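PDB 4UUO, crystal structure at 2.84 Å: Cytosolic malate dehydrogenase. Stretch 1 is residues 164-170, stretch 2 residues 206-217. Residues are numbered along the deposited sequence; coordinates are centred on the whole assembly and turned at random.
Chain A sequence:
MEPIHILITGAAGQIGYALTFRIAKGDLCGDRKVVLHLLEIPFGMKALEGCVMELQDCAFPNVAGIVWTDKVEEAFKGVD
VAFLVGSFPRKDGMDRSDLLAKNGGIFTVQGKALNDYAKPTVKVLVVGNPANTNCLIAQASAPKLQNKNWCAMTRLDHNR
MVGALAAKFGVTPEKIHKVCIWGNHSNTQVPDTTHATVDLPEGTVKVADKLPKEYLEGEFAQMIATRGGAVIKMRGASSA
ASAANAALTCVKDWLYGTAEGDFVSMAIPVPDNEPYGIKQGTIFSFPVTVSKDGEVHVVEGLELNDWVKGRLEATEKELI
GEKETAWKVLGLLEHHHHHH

Stretch 1, residues 164-170: ALAAKFG
Stretch 2, residues 206-217: KVADKLPKEYLE

This is a small apolar side-chain contact, in which one side of the last turns of a helix packs against a turn and the start of a second helix, with no hydrogen bond between the two stretches. It buries 344 Å², both sides summed.

Stretch 1 is helical from Ala164, continuing a helix that begins earlier in the chain. Lys168 N hydrogen-bonds to Ala164 O at 3.1 Å, and Phe169 N to Leu165 O at 3.2 Å. Gly170 leaves the helix with phi/psi 69/32. Positive phi favours glycine.

In stretch 2, Lys206 is extended (-71/125). Val207 (-46/-39) and Ala208 (-54/-52) then turn the chain. Val207 O accepts from Lys210 N at 3.2 Å and from Leu211 N at 3.1 Å. Leu211 (-117/150) and Pro212 (-61/147) are extended again. Pro212 is the N-cap residue of the helix that starts at Lys213. Leu216 N hydrogen-bonds to Pro212 O at 3.1 Å, and Glu217 N to Lys213 O at 3.0 Å.

The register pairs Leu165 with Val207, CA to CA 8.4 Å, and Lys168 with Leu211, CA to CA 9.6 Å. These spacings leave room for side chains between the backbones.

Leu165 (chi1 m, chi2 t) has its CA-to-CB bond sideways, but its end comes nearer. Leu165 CD2 lies 4.0 Å from Val207 CG1, 4.4 Å from Leu211 CD1 and 4.4 Å from Leu216 CD2. One methyl thus meets three residues. Val207 is t; Leu211 and Leu216 are both m, t.

The CA-to-CB bond of Phe169 points toward stretch 2, with chi1 m and chi2 -90°. Phe169 has the largest area covered by the other stretch. Phe169 CE2 is 3.8 Å from Val207 CG2, and Phe169 CZ is 4.0 Å from Leu211 CG. Lys210 CB sits at the ring edge, 4.0 Å from Phe169 CE1. The end of Lys210 leads away, so its amine takes no part.

The CA-to-CB bond of Lys168 also points toward stretch 2, with chi angles t, p, t, p. Lys168 CG is 3.9 Å from Leu211 CD1, Lys168 NZ is 3.9 Å from Leu211 CD2, and Lys168 CE is 3.4 Å from Tyr215 OH; no hydrogen bond is formed. Tyr215 has chi1 t and chi2 62°.

Ala166 and Ala167 are out of reach. So are Lys213 and Glu217, which form a salt bridge within stretch 2; Lys213 NZ donates to Glu217 OE1 at a very short 2.4 Å.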

# COMPACT_ATOMS: atom_id res chain seq x y z
N ALA A 164 5.78 18.93 5.15
CA ALA A 164 6.88 19.86 4.91
C ALA A 164 7.13 20.78 6.11
O ALA A 164 8.28 21.09 6.43
CB ALA A 164 6.60 20.69 3.66
N LEU A 165 6.05 21.22 6.76
CA LEU A 165 6.15 22.06 7.94
C LEU A 165 6.61 21.26 9.15
O LEU A 165 7.25 21.78 10.06
CB LEU A 165 4.81 22.73 8.25
CG LEU A 165 4.38 23.88 7.34
CD1 LEU A 165 3.00 24.37 7.74
CD2 LEU A 165 5.40 25.00 7.40
N ALA A 166 6.25 19.98 9.16
CA ALA A 166 6.68 19.09 10.23
C ALA A 166 8.20 19.01 10.22
O ALA A 166 8.85 19.20 11.25
CB ALA A 166 6.08 17.70 10.05
N ALA A 167 8.76 18.77 9.04
CA ALA A 167 10.19 18.58 8.86
C ALA A 167 10.99 19.87 9.05
O ALA A 167 12.13 19.83 9.51
CB ALA A 167 10.47 17.99 7.50
N LYS A 168 10.39 21.00 8.69
CA LYS A 168 11.03 22.30 8.86
C LYS A 168 11.23 22.63 10.34
O LYS A 168 12.30 23.08 10.74
CB LYS A 168 10.20 23.40 8.19
CG LYS A 168 10.92 24.74 8.02
CD LYS A 168 11.85 24.72 6.81
CE LYS A 168 12.37 26.11 6.49
NZ LYS A 168 13.14 26.69 7.62
N PHE A 169 10.19 22.39 11.14
CA PHE A 169 10.25 22.66 12.58
C PHE A 169 10.86 21.49 13.36
O PHE A 169 11.07 21.59 14.57
CB PHE A 169 8.85 22.96 13.13
CG PHE A 169 8.29 24.29 12.68
CD1 PHE A 169 8.52 25.44 13.42
CD2 PHE A 169 7.53 24.38 11.52
CE1 PHE A 169 8.00 26.66 13.01
CE2 PHE A 169 7.01 25.60 11.11
CZ PHE A 169 7.24 26.74 11.85
N GLY A 170 11.15 20.39 12.67
CA GLY A 170 11.74 19.22 13.30
C GLY A 170 10.79 18.52 14.25
O GLY A 170 11.20 17.94 15.25
N LYS A 206 2.38 30.02 16.44
CA LYS A 206 1.83 30.06 15.09
C LYS A 206 2.94 30.07 14.04
O LYS A 206 3.82 30.94 14.06
CB LYS A 206 0.93 31.28 14.90
CG LYS A 206 -0.44 31.13 15.55
CD LYS A 206 -1.35 32.31 15.23
CE LYS A 206 -1.61 32.44 13.73
NZ LYS A 206 -0.47 33.06 13.01
N VAL A 207 2.87 29.11 13.12
CA VAL A 207 3.82 28.99 12.01
C VAL A 207 4.07 30.32 11.32
O VAL A 207 5.20 30.65 10.96
CB VAL A 207 3.32 27.95 10.97
CG1 VAL A 207 4.15 27.99 9.69
CG2 VAL A 207 3.32 26.55 11.57
N ALA A 208 3.00 31.10 11.18
CA ALA A 208 3.06 32.40 10.51
C ALA A 208 4.13 33.34 11.09
O ALA A 208 4.95 33.88 10.35
CB ALA A 208 1.69 33.06 10.55
N ASP A 209 4.12 33.54 12.41
CA ASP A 209 5.11 34.44 13.02
C ASP A 209 6.32 33.69 13.56
O ASP A 209 6.84 34.01 14.63
CB ASP A 209 4.46 35.30 14.12
CG ASP A 209 3.68 34.49 15.14
OD1 ASP A 209 4.09 33.35 15.47
OD2 ASP A 209 2.64 35.00 15.63
N LYS A 210 6.77 32.68 12.81
CA LYS A 210 7.97 31.92 13.15
C LYS A 210 8.81 31.69 11.89
O LYS A 210 10.04 31.53 11.97
CB LYS A 210 7.60 30.59 13.80
CG LYS A 210 7.43 30.65 15.30
CD LYS A 210 8.78 30.85 15.99
CE LYS A 210 8.66 30.82 17.51
NZ LYS A 210 9.96 31.11 18.18
N LEU A 211 8.15 31.65 10.74
CA LEU A 211 8.82 31.58 9.45
C LEU A 211 8.52 32.82 8.61
O LEU A 211 7.45 33.42 8.75
CB LEU A 211 8.41 30.31 8.69
CG LEU A 211 9.03 28.99 9.14
CD1 LEU A 211 8.64 27.87 8.19
CD2 LEU A 211 10.54 29.12 9.26
N PRO A 212 9.47 33.23 7.75
CA PRO A 212 9.34 34.44 6.92
C PRO A 212 8.15 34.41 5.96
O PRO A 212 7.78 33.35 5.46
CB PRO A 212 10.66 34.47 6.14
CG PRO A 212 11.60 33.67 6.96
CD PRO A 212 10.78 32.58 7.56
N LYS A 213 7.58 35.58 5.71
CA LYS A 213 6.44 35.71 4.80
C LYS A 213 6.85 35.40 3.37
O LYS A 213 6.06 34.84 2.60
CB LYS A 213 5.83 37.11 4.91
CG LYS A 213 4.53 37.32 4.14
CD LYS A 213 3.91 38.68 4.47
CE LYS A 213 2.78 39.04 3.50
NZ LYS A 213 1.69 38.02 3.46
N GLU A 214 8.08 35.76 3.00
CA GLU A 214 8.58 35.49 1.66
C GLU A 214 8.74 33.99 1.43
O GLU A 214 8.54 33.49 0.33
CB GLU A 214 9.92 36.19 1.43
CG GLU A 214 10.52 35.94 0.06
CD GLU A 214 11.88 36.59 -0.12
OE1 GLU A 214 12.33 37.29 0.81
OE2 GLU A 214 12.49 36.40 -1.19
N TYR A 215 9.10 33.28 2.49
CA TYR A 215 9.26 31.83 2.42
C TYR A 215 7.91 31.14 2.26
O TYR A 215 7.64 30.51 1.24
CB TYR A 215 9.98 31.30 3.67
CG TYR A 215 10.08 29.80 3.71
CD1 TYR A 215 10.78 29.10 2.74
CD2 TYR A 215 9.47 29.07 4.73
CE1 TYR A 215 10.87 27.72 2.77
CE2 TYR A 215 9.56 27.69 4.78
CZ TYR A 215 10.26 27.02 3.80
OH TYR A 215 10.36 25.65 3.84
N LEU A 216 7.06 31.27 3.28
CA LEU A 216 5.76 30.61 3.33
C LEU A 216 4.89 30.92 2.12
O LEU A 216 4.19 30.05 1.59
CB LEU A 216 5.02 31.00 4.62
CG LEU A 216 5.71 30.57 5.91
CD1 LEU A 216 4.88 30.91 7.13
CD2 LEU A 216 6.02 29.08 5.86
N GLU A 217 4.95 32.17 1.68
CA GLU A 217 4.14 32.64 0.57
C GLU A 217 4.99 32.90 -0.66
O GLU A 217 4.73 33.84 -1.42
CB GLU A 217 3.37 33.90 0.97
CG GLU A 217 2.54 33.73 2.24
CD GLU A 217 1.80 34.99 2.63
OE1 GLU A 217 2.17 36.08 2.14
OE2 GLU A 217 0.84 34.89 3.42